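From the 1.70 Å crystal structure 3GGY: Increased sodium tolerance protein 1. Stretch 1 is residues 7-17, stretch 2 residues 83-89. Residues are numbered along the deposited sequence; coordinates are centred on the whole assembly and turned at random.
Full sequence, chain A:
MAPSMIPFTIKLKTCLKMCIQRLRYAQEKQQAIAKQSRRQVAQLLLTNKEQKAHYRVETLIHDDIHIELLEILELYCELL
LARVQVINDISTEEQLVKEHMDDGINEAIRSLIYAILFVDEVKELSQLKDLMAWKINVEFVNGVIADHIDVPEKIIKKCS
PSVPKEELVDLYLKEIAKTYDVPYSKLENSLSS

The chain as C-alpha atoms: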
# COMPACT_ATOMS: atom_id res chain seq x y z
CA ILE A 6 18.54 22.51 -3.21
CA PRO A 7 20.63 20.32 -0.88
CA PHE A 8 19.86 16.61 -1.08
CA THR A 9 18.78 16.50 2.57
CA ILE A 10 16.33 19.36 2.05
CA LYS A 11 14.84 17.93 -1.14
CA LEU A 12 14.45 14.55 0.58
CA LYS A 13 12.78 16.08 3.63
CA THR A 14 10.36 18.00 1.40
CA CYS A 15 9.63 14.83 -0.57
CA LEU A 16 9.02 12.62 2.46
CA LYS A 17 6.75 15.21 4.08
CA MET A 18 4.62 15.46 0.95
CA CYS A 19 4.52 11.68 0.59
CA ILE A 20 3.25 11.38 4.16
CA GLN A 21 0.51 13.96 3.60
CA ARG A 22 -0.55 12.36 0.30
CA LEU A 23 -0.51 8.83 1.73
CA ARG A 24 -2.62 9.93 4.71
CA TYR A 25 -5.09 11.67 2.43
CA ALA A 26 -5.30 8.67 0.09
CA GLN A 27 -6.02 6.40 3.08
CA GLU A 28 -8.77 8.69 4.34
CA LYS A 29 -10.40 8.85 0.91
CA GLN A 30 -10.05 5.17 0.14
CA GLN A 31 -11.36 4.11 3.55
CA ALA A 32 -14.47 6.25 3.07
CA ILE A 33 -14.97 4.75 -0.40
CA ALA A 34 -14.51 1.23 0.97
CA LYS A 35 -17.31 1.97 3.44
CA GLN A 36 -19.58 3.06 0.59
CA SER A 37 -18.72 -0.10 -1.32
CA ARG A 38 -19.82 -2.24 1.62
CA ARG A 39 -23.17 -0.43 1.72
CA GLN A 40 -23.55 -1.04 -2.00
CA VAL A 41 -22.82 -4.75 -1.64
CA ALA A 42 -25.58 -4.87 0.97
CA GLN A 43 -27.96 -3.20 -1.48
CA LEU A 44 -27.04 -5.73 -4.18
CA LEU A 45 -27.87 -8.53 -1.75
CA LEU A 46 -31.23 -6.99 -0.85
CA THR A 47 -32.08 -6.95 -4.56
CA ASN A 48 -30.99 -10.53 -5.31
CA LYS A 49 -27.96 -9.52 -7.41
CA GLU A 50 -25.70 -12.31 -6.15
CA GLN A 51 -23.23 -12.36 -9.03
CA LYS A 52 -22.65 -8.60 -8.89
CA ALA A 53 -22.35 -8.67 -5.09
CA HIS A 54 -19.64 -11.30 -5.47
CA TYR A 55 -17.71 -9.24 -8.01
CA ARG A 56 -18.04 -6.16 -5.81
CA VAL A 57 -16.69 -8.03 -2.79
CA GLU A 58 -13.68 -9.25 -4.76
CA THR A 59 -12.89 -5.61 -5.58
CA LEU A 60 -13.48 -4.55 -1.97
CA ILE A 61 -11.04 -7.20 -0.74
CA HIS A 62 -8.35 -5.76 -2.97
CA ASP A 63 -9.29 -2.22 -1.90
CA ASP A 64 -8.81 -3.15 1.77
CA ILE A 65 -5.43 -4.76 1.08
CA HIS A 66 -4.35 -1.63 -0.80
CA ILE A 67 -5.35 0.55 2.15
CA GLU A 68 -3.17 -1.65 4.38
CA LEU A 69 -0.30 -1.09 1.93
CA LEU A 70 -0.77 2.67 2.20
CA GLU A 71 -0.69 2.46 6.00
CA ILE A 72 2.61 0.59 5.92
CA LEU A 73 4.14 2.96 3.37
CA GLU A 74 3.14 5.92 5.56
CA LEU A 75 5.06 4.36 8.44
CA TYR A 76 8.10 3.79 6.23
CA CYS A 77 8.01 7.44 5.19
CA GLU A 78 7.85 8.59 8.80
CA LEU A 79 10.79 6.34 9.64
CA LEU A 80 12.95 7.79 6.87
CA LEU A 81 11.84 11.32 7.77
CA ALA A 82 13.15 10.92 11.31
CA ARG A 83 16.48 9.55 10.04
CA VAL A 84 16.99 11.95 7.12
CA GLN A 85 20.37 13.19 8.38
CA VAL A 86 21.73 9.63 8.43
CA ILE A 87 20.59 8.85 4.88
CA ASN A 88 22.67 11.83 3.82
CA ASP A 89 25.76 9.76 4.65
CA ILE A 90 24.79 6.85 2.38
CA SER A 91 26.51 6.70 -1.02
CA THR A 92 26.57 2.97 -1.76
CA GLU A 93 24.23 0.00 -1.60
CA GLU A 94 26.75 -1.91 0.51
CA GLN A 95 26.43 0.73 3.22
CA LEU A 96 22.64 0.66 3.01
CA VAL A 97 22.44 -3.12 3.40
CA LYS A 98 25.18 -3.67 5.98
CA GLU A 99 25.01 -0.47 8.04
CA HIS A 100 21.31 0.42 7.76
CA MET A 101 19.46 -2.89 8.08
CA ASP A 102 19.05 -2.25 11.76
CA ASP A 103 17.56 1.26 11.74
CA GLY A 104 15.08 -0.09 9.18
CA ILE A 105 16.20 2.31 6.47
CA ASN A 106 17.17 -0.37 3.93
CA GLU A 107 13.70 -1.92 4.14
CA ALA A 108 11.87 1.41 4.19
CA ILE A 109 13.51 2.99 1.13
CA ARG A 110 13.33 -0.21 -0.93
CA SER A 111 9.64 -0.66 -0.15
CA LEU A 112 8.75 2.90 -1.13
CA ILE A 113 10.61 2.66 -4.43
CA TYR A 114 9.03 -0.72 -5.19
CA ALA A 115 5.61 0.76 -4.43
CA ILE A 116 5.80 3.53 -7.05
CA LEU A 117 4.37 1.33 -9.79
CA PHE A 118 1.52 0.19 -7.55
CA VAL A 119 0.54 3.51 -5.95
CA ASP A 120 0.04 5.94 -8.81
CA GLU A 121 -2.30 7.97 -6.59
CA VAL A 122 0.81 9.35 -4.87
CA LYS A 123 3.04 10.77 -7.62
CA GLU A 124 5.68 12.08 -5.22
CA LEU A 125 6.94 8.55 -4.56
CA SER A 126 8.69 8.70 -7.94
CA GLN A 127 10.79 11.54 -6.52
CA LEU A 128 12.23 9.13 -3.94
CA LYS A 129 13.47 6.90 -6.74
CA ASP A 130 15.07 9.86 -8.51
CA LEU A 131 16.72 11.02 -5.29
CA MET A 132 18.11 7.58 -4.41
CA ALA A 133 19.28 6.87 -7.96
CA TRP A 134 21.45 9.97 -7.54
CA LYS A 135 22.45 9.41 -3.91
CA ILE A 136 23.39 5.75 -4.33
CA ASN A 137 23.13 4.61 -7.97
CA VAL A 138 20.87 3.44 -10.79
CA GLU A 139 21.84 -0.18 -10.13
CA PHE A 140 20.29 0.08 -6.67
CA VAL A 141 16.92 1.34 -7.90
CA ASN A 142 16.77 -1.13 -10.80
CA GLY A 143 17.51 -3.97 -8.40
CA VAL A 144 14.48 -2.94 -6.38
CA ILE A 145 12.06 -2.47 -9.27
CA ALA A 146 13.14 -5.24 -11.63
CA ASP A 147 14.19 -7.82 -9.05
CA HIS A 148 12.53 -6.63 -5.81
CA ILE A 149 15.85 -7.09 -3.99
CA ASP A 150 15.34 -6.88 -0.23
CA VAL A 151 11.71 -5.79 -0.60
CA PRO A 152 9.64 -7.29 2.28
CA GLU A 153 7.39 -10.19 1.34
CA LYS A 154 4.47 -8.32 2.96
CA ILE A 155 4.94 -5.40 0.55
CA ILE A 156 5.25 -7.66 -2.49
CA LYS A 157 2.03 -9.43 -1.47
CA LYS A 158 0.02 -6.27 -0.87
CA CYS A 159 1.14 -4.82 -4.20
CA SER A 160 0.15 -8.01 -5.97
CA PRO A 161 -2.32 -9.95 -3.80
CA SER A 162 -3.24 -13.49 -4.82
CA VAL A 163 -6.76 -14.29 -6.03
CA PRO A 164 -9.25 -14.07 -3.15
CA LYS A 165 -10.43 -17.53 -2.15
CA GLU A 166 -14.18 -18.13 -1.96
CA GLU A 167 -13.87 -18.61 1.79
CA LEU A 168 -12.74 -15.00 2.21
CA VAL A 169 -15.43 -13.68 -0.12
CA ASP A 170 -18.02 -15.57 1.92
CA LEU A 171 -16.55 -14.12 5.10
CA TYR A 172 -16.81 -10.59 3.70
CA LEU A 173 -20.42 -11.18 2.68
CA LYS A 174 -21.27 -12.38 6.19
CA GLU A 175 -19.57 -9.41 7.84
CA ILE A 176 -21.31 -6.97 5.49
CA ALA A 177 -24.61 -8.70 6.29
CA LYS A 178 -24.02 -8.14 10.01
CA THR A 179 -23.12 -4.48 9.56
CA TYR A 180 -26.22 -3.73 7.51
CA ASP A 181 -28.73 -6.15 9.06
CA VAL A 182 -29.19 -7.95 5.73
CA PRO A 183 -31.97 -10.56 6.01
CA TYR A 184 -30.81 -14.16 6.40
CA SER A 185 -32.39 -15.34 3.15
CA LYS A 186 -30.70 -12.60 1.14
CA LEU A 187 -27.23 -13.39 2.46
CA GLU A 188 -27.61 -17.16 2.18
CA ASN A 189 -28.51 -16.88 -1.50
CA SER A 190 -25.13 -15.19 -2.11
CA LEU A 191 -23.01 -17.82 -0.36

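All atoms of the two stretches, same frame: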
# COMPACT_ATOMS: atom_id res chain seq x y z
N PRO A 7 19.84 21.43 -1.43
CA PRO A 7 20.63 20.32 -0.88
C PRO A 7 19.82 19.03 -0.91
O PRO A 7 18.59 19.06 -0.83
CB PRO A 7 20.92 20.78 0.55
CG PRO A 7 20.96 22.27 0.42
CD PRO A 7 19.77 22.54 -0.47
N PHE A 8 20.52 17.91 -1.04
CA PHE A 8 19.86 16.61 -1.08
C PHE A 8 18.96 16.42 0.14
O PHE A 8 17.79 16.06 0.00
CB PHE A 8 20.90 15.50 -1.10
CG PHE A 8 20.32 14.13 -0.97
CD1 PHE A 8 19.65 13.54 -2.03
CD2 PHE A 8 20.41 13.45 0.24
CE1 PHE A 8 19.08 12.28 -1.89
CE2 PHE A 8 19.85 12.18 0.39
CZ PHE A 8 19.18 11.60 -0.68
N THR A 9 19.51 16.66 1.32
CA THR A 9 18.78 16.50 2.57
C THR A 9 17.49 17.31 2.62
O THR A 9 16.49 16.86 3.18
CB THR A 9 19.66 16.88 3.78
OG1 THR A 9 20.79 16.01 3.83
CG2 THR A 9 18.87 16.75 5.08
N ILE A 10 17.51 18.51 2.05
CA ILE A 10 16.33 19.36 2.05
C ILE A 10 15.29 18.85 1.05
O ILE A 10 14.10 18.82 1.35
CB ILE A 10 16.69 20.82 1.71
CG1 ILE A 10 17.61 21.38 2.80
CG2 ILE A 10 15.43 21.66 1.59
CD1 ILE A 10 18.09 22.79 2.54
N LYS A 11 15.75 18.45 -0.13
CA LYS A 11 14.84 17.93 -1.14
C LYS A 11 14.20 16.64 -0.66
O LYS A 11 13.02 16.38 -0.93
CB LYS A 11 15.59 17.68 -2.46
CG LYS A 11 16.19 18.93 -3.08
CD LYS A 11 16.59 18.69 -4.53
CE LYS A 11 17.60 17.56 -4.66
NZ LYS A 11 18.86 17.85 -3.91
N LEU A 12 14.96 15.82 0.06
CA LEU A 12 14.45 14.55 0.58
C LEU A 12 13.40 14.81 1.66
O LEU A 12 12.35 14.18 1.69
CB LEU A 12 15.59 13.70 1.15
CG LEU A 12 15.21 12.34 1.76
CD1 LEU A 12 14.53 11.47 0.71
CD2 LEU A 12 16.46 11.66 2.29
N LYS A 13 13.70 15.75 2.56
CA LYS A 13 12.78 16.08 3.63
C LYS A 13 11.46 16.56 3.04
O LYS A 13 10.39 16.11 3.46
CB LYS A 13 13.36 17.18 4.53
CG LYS A 13 12.46 17.55 5.70
CD LYS A 13 13.11 18.59 6.61
CE LYS A 13 13.32 19.92 5.89
NZ LYS A 13 13.94 20.95 6.77
N THR A 14 11.54 17.46 2.06
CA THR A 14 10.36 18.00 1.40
C THR A 14 9.56 16.87 0.76
O THR A 14 8.33 16.83 0.85
CB THR A 14 10.75 18.99 0.28
OG1 THR A 14 11.48 20.08 0.84
CG2 THR A 14 9.51 19.52 -0.42
N CYS A 15 10.26 15.96 0.10
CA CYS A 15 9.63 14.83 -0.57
C CYS A 15 8.91 13.92 0.41
O CYS A 15 7.73 13.59 0.22
CB CYS A 15 10.68 14.03 -1.34
SG CYS A 15 10.02 12.57 -2.18
N LEU A 16 9.60 13.51 1.47
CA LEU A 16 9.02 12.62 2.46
C LEU A 16 7.81 13.25 3.14
O LEU A 16 6.81 12.57 3.38
CB LEU A 16 10.07 12.24 3.51
CG LEU A 16 11.17 11.29 3.01
CD1 LEU A 16 12.26 11.17 4.06
CD2 LEU A 16 10.57 9.92 2.72
N LYS A 17 7.88 14.54 3.44
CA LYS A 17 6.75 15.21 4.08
C LYS A 17 5.52 15.21 3.19
O LYS A 17 4.40 14.99 3.66
CB LYS A 17 7.13 16.64 4.47
CG LYS A 17 8.03 16.73 5.69
CD LYS A 17 8.31 18.18 6.07
CE LYS A 17 9.19 18.26 7.31
NZ LYS A 17 8.52 17.66 8.50
N ARG A 83 15.07 9.91 10.20
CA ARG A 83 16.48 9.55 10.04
C ARG A 83 17.10 10.18 8.79
O ARG A 83 18.11 9.69 8.28
CB ARG A 83 16.61 8.02 9.96
CG ARG A 83 15.96 7.27 11.11
CD ARG A 83 16.05 5.76 10.92
NE ARG A 83 15.42 5.01 12.00
CZ ARG A 83 15.96 4.78 13.19
NH1 ARG A 83 17.17 5.24 13.48
NH2 ARG A 83 15.30 4.08 14.10
N VAL A 84 16.51 11.27 8.32
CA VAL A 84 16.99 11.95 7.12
C VAL A 84 18.48 12.31 7.14
O VAL A 84 19.17 12.15 6.14
CB VAL A 84 16.18 13.23 6.84
CG1 VAL A 84 16.74 13.96 5.64
CG2 VAL A 84 14.73 12.87 6.60
N GLN A 85 18.96 12.81 8.27
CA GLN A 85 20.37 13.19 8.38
C GLN A 85 21.33 12.02 8.21
O GLN A 85 22.46 12.20 7.75
CB GLN A 85 20.63 13.88 9.73
CG GLN A 85 20.27 13.06 10.96
CD GLN A 85 18.79 12.72 11.04
OE1 GLN A 85 17.93 13.60 10.92
NE2 GLN A 85 18.49 11.45 11.26
N VAL A 86 20.89 10.82 8.56
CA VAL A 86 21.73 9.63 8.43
C VAL A 86 21.80 9.17 6.97
O VAL A 86 22.85 8.75 6.49
CB VAL A 86 21.19 8.47 9.29
CG1 VAL A 86 22.18 7.32 9.27
CG2 VAL A 86 20.96 8.95 10.72
N ILE A 87 20.67 9.25 6.28
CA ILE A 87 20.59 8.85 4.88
C ILE A 87 21.54 9.70 4.05
O ILE A 87 22.04 9.27 3.00
CB ILE A 87 19.16 9.02 4.33
CG1 ILE A 87 18.20 8.14 5.13
CG2 ILE A 87 19.12 8.69 2.85
CD1 ILE A 87 16.75 8.35 4.79
N ASN A 88 21.79 10.91 4.52
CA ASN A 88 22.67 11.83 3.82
C ASN A 88 24.09 11.28 3.74
O ASN A 88 24.87 11.68 2.88
CB ASN A 88 22.68 13.19 4.53
CG ASN A 88 23.53 14.21 3.81
OD1 ASN A 88 23.34 14.46 2.62
ND2 ASN A 88 24.47 14.81 4.54
N ASP A 89 24.43 10.35 4.63
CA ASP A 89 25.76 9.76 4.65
C ASP A 89 25.82 8.40 3.95
O ASP A 89 26.76 7.63 4.16
CB ASP A 89 26.25 9.60 6.09
CG ASP A 89 26.33 10.92 6.83
OD1 ASP A 89 26.85 11.90 6.25
OD2 ASP A 89 25.89 10.98 7.99
O HOH W 1 19.80 13.48 3.34

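No direct hydrogen bond can be assigned with confidence between the two stretches; their clearest polar link is a single water, held 2.8 Å from T9 OG1 and donating a hydrogen bond to V84 O at 3.2 Å. T9 serves the contact twice over. T9, in the m rotamer, also places OG1 3.2 Å from N88 OD1, while the methyl packs against V84, with T9 CG2 3.6 Å from V84 CG1. A small side chain carrying both a hydroxyl and a methyl suits this partly exposed position. N88 is likewise partly exposed, where a polar amide is tolerated, and its OD1 is hydrogen-bonded elsewhere in the structure.

Most of the remainder is apolar. F8, T9, L12 and L16 all direct their CA-to-CB bonds toward the second stretch, the spacing expected of one face of a helix. F8, L12, L16, V84 and I87 are all buried, and hydrocarbon side chains suit this because they pack without leaving polar groups unpaired. V84, the residue most covered by the opposing stretch, spreads its branched side chain along this face: its CG1 lies 4.1 Å from L12 CD2, and its CG2 lies 3.9 Å from L16 CD1. One turn on, I87 presents CG2 to L12 CD2 at 4.0 Å and to F8 CE2 at 4.3 Å. The F8 ring, in the t rotamer, meets I87 CG2 and N88 OD1 with its edge, F8 CD2 lying 3.9 Å from N88 OD1. Altogether the stretches bury 346 Å², counting both sides.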